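Nrps/pks (Streptomyces albus, PDB 4OPE) probably acts as a ketosynthase domain of an "AT-less" type I polyketide synthase, catalysing the carbon-carbon bond-forming condensation during oxazolomycin assembly. Local coordinates at residues A[36-41]-A[64-69]; A[238-243]-A[350-355]; A[307-312]-A[417-422]; A[343-348]-A[358-363]. All blocks are in the same frame, centred on the assembly; numbering follows the deposited sequence.

Interaction 1 (A[36-41]-A[64-69]); sequences DCVEEV and AKWGGW
A small two-stranded antiparallel ribbon, separate from the large mixed sheet of the thiolase fold, is built where strand 39-40 runs against strand 66-67. The approach begins with an Asx turn in which Asp-36 OD1 accepts from Val-38 N at 3.1 Å, while OD2 salt-bridges Arg-226, whose cation also meets the ring of Trp-66 and so ties the two segments from outside. Cys-37 O holds a water that in turn accepts from Trp-69 N, carrying the link between the segments beyond the direct bonds. Val-38 turns CG1 anti to its backbone N (chi1 165°) and crosses Trp-66 at roughly a right angle, CG1 resting 3.8 Å from Trp-66 CB. Glu-39 and Gly-67 make the hydrogen-bonded pair. Glu-39 N gives a straight bond to Gly-67 O, and Glu-39 O is gripped twice: by Gly-67 N at 2.7 Å, nearly along the C=O axis, and by Trp-69 NE1 at 3.1 Å, from above the carbonyl plane, the indole presenting its edge. Glu-40 faces Trp-66 as the non-hydrogen-bonded pair. Its extended side chain runs alongside that of Lys-65, and OE2 forms a salt bridge with Lys-65 NZ at 3.1 Å, met from above the carboxylate plane; a water joins the same OE2 to Trp-66 NE1. Lys-65 CG meanwhile lies over one face of the Trp-66 ring. At the end of the segment Val-41 N donates to Lys-65 O at 2.8 Å, and Val-41 CG2 packs 3.8 Å from CZ2 of Trp-69.

Interaction 2 (A[238-243]-A[350-355]); sequences VPAEGS and GHAESA
The backbones meet in a single bridge between Pro-239 and His-351: His-351 N donates to Val-238 O at 2.8 Å, nearly along the C=O axis, and Ala-240 N returns a more bent bond to His-351 O at 2.9 Å, from above the carbonyl plane. Just before the bridge, Gly-350 leaves the preceding helix with positive phi (101°), and Ala-240 CB lies 3.8 Å from Gly-350 C. Ala-240 O is approached by the CA-H of Ala-352 and is also bonded to Asn-204, and further on Ala-355 CB rests 3.6 Å from Gly-242 O. His-351 CB touches Val-238 O, and chi1 of -175°, with CG anti to the backbone N, carries the imidazole off towards Cys-176 and the ring of Tyr-237. CG of Glu-353 sits above one face of that imidazole, toward its rim. The extended Glu-353 chain then brings OE1 3.8 Å from Pro-239 CB, with OE2 salt-bridged to Lys-211 and bonded to Asn-204. The chemistry implies that bonds through the backbone fix where His-351 stands, while the ring itself lies against Cys-176, as in the Cys-His-His site of ketosynthases, where this histidine probably belongs.

Interaction 3 (A[307-312]-A[417-422]); sequences YLEAHG and AAISAF
His-311, in the loop just after strand 308-309, has CG anti to the backbone N (chi1 -172°), which swings the imidazole across Phe-422 of the neighbouring strand. Its CB meets Phe-422 CD2 at 3.6 Å, and CG lies close to the same ring carbon, as does His-311 CD2, 3.9 Å from Phe-422 CD2. ND1 passes Ala-421 CA at 3.8 Å; CE1 comes to 3.3 Å from Phe-422 O. At the tip, NE2 is 3.2 Å from Phe-422 O, but the angle is too poor for a hydrogen bond. One face of the imidazole is covered by the backbone N of Phe-422, Phe-422 CB makes a CH-pi contact over a face, and the phenyl edge points to the imidazole face in an offset edge-to-face pair with planes at 64°. Upstream the strands are parallel and in step: Ala-418 N bonds Tyr-307 O, Glu-309 N bonds Ala-418 O, and Ser-420 N bonds Glu-309 O. Leu-308 CD2 packs on Ala-418 CB at 3.7 Å. Towards the other face of the sheet the side chains of Glu-309 and Ile-419 cross obliquely, CG against CG2, the carboxylate salt-bridging Lys-363. A histidine just beyond a parallel strand, within the sequence EAHG, is typical of ketosynthases of the thiolase fold and consistent with the first histidine of their Cys-His-His site.

Interaction 4 (A[343-348]-A[358-363]); sequences GSVKSG and MAALTK
Ser-344 O is gripped by two firm donors of one residue, Ser-347 N at 3.0 Å and Ser-347 OG at 2.8 Å, the hydroxyl arriving nearly along the C=O axis; a water shared with Lys-363 NZ adds a third, weak hold. The side chain of Ser-344 works on the same turn. With OG anti to its own backbone N (chi1 -179°), it accepts from Lys-346 N at 3.2 Å, a capping bond at the entry to helix 346-349. The turn thus braced directs Val-345 at helix 356-370. Its CG1, in the crowded position between backbone N and carbonyl carbon (chi1 75°), touches Ala-359 CB at 3.9 Å and Ala-360 CA at the same distance, so one methyl covers two successive small residues of the helix, while CG2 lies 4.1 Å from Ala-359 O. One turn on, Lys-363, bent at chi2, sends its ammonium over the start of the turn, where NZ stands 3.7 Å from Val-345 N. Two donors side by side would be costly alone, but Glu-309 answers both: OE1 salt-bridges Lys-363 NZ and OE2 accepts from Val-345 N. Tyr-307 OH bonds the same ammonium, so this buried charge is well satisfied and probably stays protonated. Lys-346, meanwhile, reaches the backbone O of His-311 with NZ. Helix 24-33 packs over the contact, Phe-27 on Val-345 and Leu-31 on Lys-363; helix 178-192 meets selenomethionine Met-358 and Leu-361 of helix 356-370, and strand 308-309 lays Glu-309 against Ala-360.

Along the chain interaction 1 closes first; interaction 2 then alternates its segments with those of interactions 3 and 4, and interaction 4 falls wholly within the span of interaction 3. Interactions 3 and 4 are about 8 Å apart between centres and are joined by the Glu-309 to Lys-363 salt bridge; interaction 4 lies about 10 Å from interaction 2, and interaction 2 about 11 Å from interaction 1, where Gly-68 bonds Pro-239 and Glu-241. Interactions 1 and 4, about 16 Å apart between centres, are joined by the backbones of Cys-37 and Gly-348. Interactions 2 and 3 both reach the large mixed sheet, bringing His-311 and His-351 from distant sequence into one probable active-site region.

Interaction 1 (A[36-41]-A[64-69])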
# COMPACT_ATOMS: atom_id res chain seq x y z
N ASP A 36 -0.79 24.60 21.21
CA ASP A 36 -1.11 23.25 21.60
C ASP A 36 -2.50 23.02 21.11
O ASP A 36 -3.43 23.62 21.62
CB ASP A 36 -1.06 23.13 23.10
CG ASP A 36 -1.39 21.73 23.57
OD1 ASP A 36 -1.88 20.90 22.75
OD2 ASP A 36 -1.13 21.48 24.77
N CYS A 37 -2.63 22.13 20.12
CA CYS A 37 -3.89 21.91 19.41
C CYS A 37 -4.68 20.69 19.89
O CYS A 37 -5.68 20.31 19.28
CB CYS A 37 -3.61 21.79 17.92
SG CYS A 37 -2.69 23.20 17.25
N VAL A 38 -4.24 20.07 20.98
CA VAL A 38 -4.90 18.88 21.47
C VAL A 38 -6.12 19.22 22.33
O VAL A 38 -6.11 20.19 23.06
CB VAL A 38 -3.92 18.01 22.26
CG1 VAL A 38 -4.69 16.99 23.06
CG2 VAL A 38 -2.95 17.33 21.30
N GLU A 39 -7.15 18.40 22.24
CA GLU A 39 -8.42 18.62 22.95
C GLU A 39 -9.03 17.28 23.38
O GLU A 39 -8.64 16.22 22.92
CB GLU A 39 -9.46 19.35 22.07
CG GLU A 39 -9.18 20.80 21.73
CD GLU A 39 -9.28 21.75 22.91
OE1 GLU A 39 -8.92 22.95 22.74
OE2 GLU A 39 -9.68 21.30 24.02
N GLU A 40 -9.98 17.36 24.31
CA GLU A 40 -10.76 16.22 24.73
C GLU A 40 -11.61 15.75 23.60
O GLU A 40 -11.97 16.53 22.75
CB GLU A 40 -11.64 16.56 25.92
CG GLU A 40 -10.85 16.64 27.22
CD GLU A 40 -11.72 16.77 28.47
OE1 GLU A 40 -12.95 16.42 28.41
OE2 GLU A 40 -11.15 17.21 29.52
N VAL A 41 -11.94 14.46 23.60
CA VAL A 41 -12.88 13.92 22.63
C VAL A 41 -14.14 14.79 22.49
O VAL A 41 -14.81 15.10 23.46
CB VAL A 41 -13.33 12.49 22.94
CG1 VAL A 41 -14.24 12.03 21.82
CG2 VAL A 41 -12.15 11.53 23.07
N ALA A 64 -7.40 7.64 28.77
CA ALA A 64 -7.19 8.98 28.26
C ALA A 64 -8.35 9.35 27.35
O ALA A 64 -9.08 8.48 26.85
CB ALA A 64 -5.86 9.08 27.53
N LYS A 65 -8.47 10.66 27.14
CA LYS A 65 -9.65 11.26 26.55
C LYS A 65 -9.32 12.43 25.61
O LYS A 65 -10.15 13.31 25.39
CB LYS A 65 -10.52 11.76 27.69
CG LYS A 65 -9.76 12.58 28.71
CD LYS A 65 -10.69 13.18 29.73
CE LYS A 65 -9.93 14.04 30.72
NZ LYS A 65 -10.84 14.91 31.51
N TRP A 66 -8.13 12.41 25.01
CA TRP A 66 -7.65 13.53 24.23
C TRP A 66 -7.33 13.09 22.82
O TRP A 66 -7.11 11.90 22.56
CB TRP A 66 -6.39 14.10 24.85
CG TRP A 66 -6.58 14.61 26.27
CD1 TRP A 66 -7.12 15.81 26.66
CD2 TRP A 66 -6.21 13.94 27.47
NE1 TRP A 66 -7.12 15.91 28.02
CE2 TRP A 66 -6.57 14.78 28.55
CE3 TRP A 66 -5.64 12.70 27.74
CZ2 TRP A 66 -6.35 14.45 29.87
CZ3 TRP A 66 -5.43 12.35 29.07
CH2 TRP A 66 -5.78 13.23 30.12
N GLY A 67 -7.30 14.08 21.92
CA GLY A 67 -6.77 13.87 20.59
C GLY A 67 -6.53 15.15 19.82
O GLY A 67 -6.90 16.25 20.28
N GLY A 68 -5.91 15.00 18.64
CA GLY A 68 -5.88 16.07 17.63
C GLY A 68 -7.03 15.91 16.68
O GLY A 68 -7.04 14.97 15.91
N TRP A 69 -8.01 16.79 16.74
CA TRP A 69 -9.27 16.60 16.01
C TRP A 69 -9.34 17.53 14.85
O TRP A 69 -8.98 18.68 14.99
CB TRP A 69 -10.46 16.85 16.91
CG TRP A 69 -10.36 16.03 18.11
CD1 TRP A 69 -9.93 16.43 19.33
CD2 TRP A 69 -10.60 14.64 18.21
NE1 TRP A 69 -9.92 15.38 20.19
CE2 TRP A 69 -10.34 14.26 19.52
CE3 TRP A 69 -11.06 13.67 17.32
CZ2 TRP A 69 -10.48 12.97 19.96
CZ3 TRP A 69 -11.22 12.39 17.77
CH2 TRP A 69 -10.91 12.04 19.06
O HOH W 1 -7.90 19.15 18.63
O HOH W 2 -8.85 17.90 29.50

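Interaction 2 (A[238-243]-A[350-355])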
# COMPACT_ATOMS: atom_id res chain seq x y z
N VAL A 238 -0.58 10.74 21.78
CA VAL A 238 -2.00 11.04 21.62
C VAL A 238 -2.39 11.00 20.13
O VAL A 238 -1.72 11.59 19.29
CB VAL A 238 -2.33 12.39 22.27
CG1 VAL A 238 -1.49 13.50 21.72
CG2 VAL A 238 -3.77 12.75 22.06
N PRO A 239 -3.45 10.30 19.79
CA PRO A 239 -3.83 10.26 18.38
C PRO A 239 -4.22 11.62 17.83
O PRO A 239 -4.77 12.47 18.54
CB PRO A 239 -5.05 9.31 18.36
CG PRO A 239 -4.99 8.56 19.63
CD PRO A 239 -4.44 9.58 20.60
N ALA A 240 -3.96 11.82 16.57
CA ALA A 240 -4.44 12.99 15.91
C ALA A 240 -4.90 12.68 14.49
O ALA A 240 -4.46 11.69 13.89
CB ALA A 240 -3.35 14.02 15.87
N GLU A 241 -5.79 13.55 13.99
CA GLU A 241 -6.37 13.38 12.69
C GLU A 241 -5.66 14.29 11.65
O GLU A 241 -5.04 15.29 11.97
CB GLU A 241 -7.82 13.75 12.76
CG GLU A 241 -8.66 12.78 13.56
CD GLU A 241 -10.14 13.16 13.57
OE1 GLU A 241 -11.02 12.29 13.49
OE2 GLU A 241 -10.45 14.36 13.66
N GLY A 242 -5.70 13.89 10.40
CA GLY A 242 -5.11 14.71 9.37
C GLY A 242 -5.23 14.16 7.97
O GLY A 242 -5.44 12.97 7.76
N SER A 243 -5.07 15.04 7.02
CA SER A 243 -5.05 14.71 5.61
C SER A 243 -4.00 15.60 4.97
O SER A 243 -3.95 16.82 5.26
CB SER A 243 -6.40 15.07 5.00
OG SER A 243 -6.56 14.46 3.75
N GLY A 350 -0.14 16.28 17.99
CA GLY A 350 -0.28 14.86 18.30
C GLY A 350 0.24 13.96 17.21
O GLY A 350 0.77 14.42 16.24
N HIS A 351 0.08 12.67 17.40
CA HIS A 351 0.58 11.69 16.49
C HIS A 351 -0.51 11.39 15.47
O HIS A 351 -1.43 10.64 15.76
CB HIS A 351 0.85 10.44 17.30
CG HIS A 351 1.50 9.34 16.54
ND1 HIS A 351 1.58 9.32 15.17
CD2 HIS A 351 2.12 8.20 16.96
CE1 HIS A 351 2.19 8.21 14.77
NE2 HIS A 351 2.53 7.52 15.84
N ALA A 352 -0.38 11.95 14.25
CA ALA A 352 -1.39 11.79 13.22
C ALA A 352 -1.33 10.46 12.47
O ALA A 352 -1.93 10.32 11.40
CB ALA A 352 -1.31 12.92 12.23
N GLU A 353 -0.63 9.49 13.01
CA GLU A 353 -0.74 8.11 12.57
C GLU A 353 -0.40 8.02 11.12
O GLU A 353 0.69 8.38 10.77
CB GLU A 353 -2.09 7.55 12.99
CG GLU A 353 -2.04 7.39 14.50
CD GLU A 353 -3.36 7.19 15.22
OE1 GLU A 353 -3.28 6.60 16.31
OE2 GLU A 353 -4.42 7.60 14.74
N SER A 354 -1.30 7.61 10.24
CA SER A 354 -0.89 7.49 8.84
C SER A 354 -0.55 8.83 8.15
O SER A 354 0.09 8.86 7.10
CB SER A 354 -1.92 6.71 8.02
OG SER A 354 -3.28 7.04 8.35
N ALA A 355 -0.99 9.93 8.73
CA ALA A 355 -0.74 11.25 8.20
C ALA A 355 0.41 11.95 8.90
O ALA A 355 0.73 13.07 8.56
CB ALA A 355 -2.01 12.09 8.33

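Interaction 3 (A[307-312]-A[417-422])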
# COMPACT_ATOMS: atom_id res chain seq x y z
N TYR A 307 18.21 20.88 9.83
CA TYR A 307 17.10 20.61 10.76
C TYR A 307 16.69 19.18 10.62
O TYR A 307 16.74 18.62 9.55
CB TYR A 307 15.89 21.51 10.47
CG TYR A 307 14.74 21.30 11.39
CD1 TYR A 307 14.70 21.88 12.64
CD2 TYR A 307 13.68 20.54 11.02
CE1 TYR A 307 13.65 21.70 13.50
CE2 TYR A 307 12.63 20.31 11.88
CZ TYR A 307 12.62 20.89 13.11
OH TYR A 307 11.55 20.64 13.93
N LEU A 308 16.26 18.60 11.74
CA LEU A 308 15.84 17.19 11.81
C LEU A 308 14.44 17.16 12.43
O LEU A 308 14.27 17.47 13.61
CB LEU A 308 16.81 16.39 12.68
CG LEU A 308 16.79 14.85 12.72
CD1 LEU A 308 15.60 14.22 13.39
CD2 LEU A 308 16.89 14.28 11.33
N GLU A 309 13.44 16.85 11.60
CA GLU A 309 12.06 16.72 12.02
C GLU A 309 11.93 15.30 12.40
O GLU A 309 11.92 14.38 11.55
CB GLU A 309 11.09 17.04 10.88
CG GLU A 309 9.64 16.71 11.16
CD GLU A 309 9.01 17.47 12.34
OE1 GLU A 309 9.46 18.59 12.75
OE2 GLU A 309 8.00 16.94 12.87
N ALA A 310 11.85 15.09 13.70
CA ALA A 310 12.02 13.75 14.25
C ALA A 310 10.69 13.05 14.36
O ALA A 310 9.64 13.68 14.40
CB ALA A 310 12.65 13.85 15.62
N HIS A 311 10.76 11.74 14.47
CA HIS A 311 9.58 10.97 14.77
C HIS A 311 8.91 11.46 16.04
O HIS A 311 7.73 11.79 16.02
CB HIS A 311 9.90 9.50 14.85
CG HIS A 311 8.70 8.65 14.97
ND1 HIS A 311 7.64 8.76 14.11
CD2 HIS A 311 8.38 7.70 15.88
CE1 HIS A 311 6.71 7.89 14.47
NE2 HIS A 311 7.14 7.23 15.53
N GLY A 312 9.63 11.52 17.13
CA GLY A 312 9.23 12.43 18.22
C GLY A 312 7.91 12.11 18.89
O GLY A 312 7.11 12.98 19.16
N ALA A 417 16.84 19.69 5.30
CA ALA A 417 16.18 19.10 6.41
C ALA A 417 15.98 17.63 6.15
O ALA A 417 15.95 17.15 5.00
CB ALA A 417 14.85 19.77 6.66
N ALA A 418 15.86 16.93 7.26
CA ALA A 418 15.67 15.51 7.22
C ALA A 418 14.49 15.18 8.10
O ALA A 418 14.33 15.77 9.15
CB ALA A 418 16.94 14.83 7.71
N ILE A 419 13.70 14.21 7.67
CA ILE A 419 12.45 13.86 8.34
C ILE A 419 12.35 12.37 8.50
O ILE A 419 12.52 11.64 7.52
CB ILE A 419 11.25 14.28 7.48
CG1 ILE A 419 11.50 15.71 7.03
CG2 ILE A 419 9.94 14.11 8.27
CD1 ILE A 419 10.40 16.28 6.16
N SER A 420 12.03 11.95 9.72
CA SER A 420 11.89 10.53 10.09
C SER A 420 10.45 10.16 10.44
O SER A 420 9.71 10.93 11.03
CB SER A 420 12.72 10.21 11.32
OG SER A 420 14.11 10.19 11.06
N ALA A 421 10.09 8.94 10.08
CA ALA A 421 8.88 8.34 10.52
C ALA A 421 9.08 6.83 10.68
O ALA A 421 9.46 6.14 9.73
CB ALA A 421 7.80 8.63 9.51
N PHE A 422 8.79 6.35 11.89
CA PHE A 422 8.96 4.95 12.28
C PHE A 422 7.63 4.32 12.68
O PHE A 422 7.04 4.66 13.67
CB PHE A 422 9.93 4.88 13.47
CG PHE A 422 11.22 5.58 13.22
CD1 PHE A 422 11.92 5.36 12.07
CD2 PHE A 422 11.70 6.49 14.12
CE1 PHE A 422 13.12 5.99 11.83
CE2 PHE A 422 12.89 7.15 13.89
CZ PHE A 422 13.61 6.87 12.74

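Interaction 4 (A[343-348]-A[358-363])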
# COMPACT_ATOMS: atom_id res chain seq x y z
N GLY A 343 13.20 18.76 16.40
CA GLY A 343 11.85 19.04 16.89
C GLY A 343 10.87 18.07 16.29
O GLY A 343 11.23 17.24 15.46
N SER A 344 9.62 18.14 16.73
CA SER A 344 8.57 17.29 16.21
C SER A 344 7.24 17.96 16.21
O SER A 344 6.75 18.37 17.27
CB SER A 344 8.44 16.00 17.01
OG SER A 344 7.41 15.14 16.46
N VAL A 345 6.61 17.98 15.04
CA VAL A 345 5.24 18.42 14.89
C VAL A 345 4.23 17.73 15.82
O VAL A 345 3.21 18.30 16.15
CB VAL A 345 4.80 18.25 13.42
CG1 VAL A 345 4.54 16.79 13.07
CG2 VAL A 345 3.57 19.13 13.10
N LYS A 346 4.52 16.52 16.25
CA LYS A 346 3.61 15.81 17.11
C LYS A 346 3.44 16.54 18.46
O LYS A 346 2.42 16.38 19.15
CB LYS A 346 4.14 14.40 17.35
CG LYS A 346 4.31 13.56 16.12
CD LYS A 346 4.67 12.09 16.42
CE LYS A 346 4.31 11.20 15.23
NZ LYS A 346 5.45 11.12 14.28
N SER A 347 4.42 17.33 18.87
CA SER A 347 4.33 17.96 20.18
C SER A 347 3.22 19.00 20.20
O SER A 347 2.65 19.31 21.26
CB SER A 347 5.66 18.58 20.55
OG SER A 347 6.00 19.64 19.65
N GLY A 348 2.84 19.48 19.04
CA GLY A 348 1.74 20.42 18.93
C GLY A 348 0.38 19.88 18.56
O GLY A 348 -0.64 20.26 19.16
N MSE A 358 3.07 13.32 6.63
CA MSE A 358 2.59 14.52 5.94
C MSE A 358 2.60 15.76 6.81
O MSE A 358 3.01 16.82 6.34
CB MSE A 358 1.15 14.45 5.34
CG MSE A 358 1.03 13.60 4.08
SE MSE A 358 2.08 14.45 2.67
CE MSE A 358 3.06 12.89 1.99
N ALA A 359 2.12 15.66 8.05
CA ALA A 359 2.24 16.80 9.00
C ALA A 359 3.70 17.21 9.11
O ALA A 359 4.04 18.40 9.12
CB ALA A 359 1.71 16.43 10.38
N ALA A 360 4.57 16.21 9.19
CA ALA A 360 5.97 16.44 9.47
C ALA A 360 6.59 17.17 8.26
O ALA A 360 7.30 18.19 8.38
CB ALA A 360 6.67 15.13 9.74
N LEU A 361 6.29 16.63 7.09
CA LEU A 361 6.84 17.10 5.85
C LEU A 361 6.34 18.50 5.56
O LEU A 361 7.08 19.35 5.09
CB LEU A 361 6.35 16.14 4.84
CG LEU A 361 6.59 16.29 3.39
CD1 LEU A 361 8.08 16.42 3.23
CD2 LEU A 361 6.11 15.00 2.73
N THR A 362 5.07 18.73 5.84
CA THR A 362 4.46 20.02 5.60
C THR A 362 5.09 21.04 6.52
O THR A 362 5.43 22.16 6.11
CB THR A 362 2.95 19.95 5.83
OG1 THR A 362 2.38 19.02 4.91
CG2 THR A 362 2.28 21.28 5.60
N LYS A 363 5.32 20.66 7.76
CA LYS A 363 5.99 21.56 8.68
C LYS A 363 7.33 22.00 8.16
O LYS A 363 7.68 23.12 8.27
CB LYS A 363 6.16 20.91 10.01
CG LYS A 363 6.77 21.82 11.04
CD LYS A 363 7.67 20.97 11.92
CE LYS A 363 7.81 21.57 13.29
NZ LYS A 363 8.85 20.80 14.06
O HOH W 3 6.81 21.67 16.26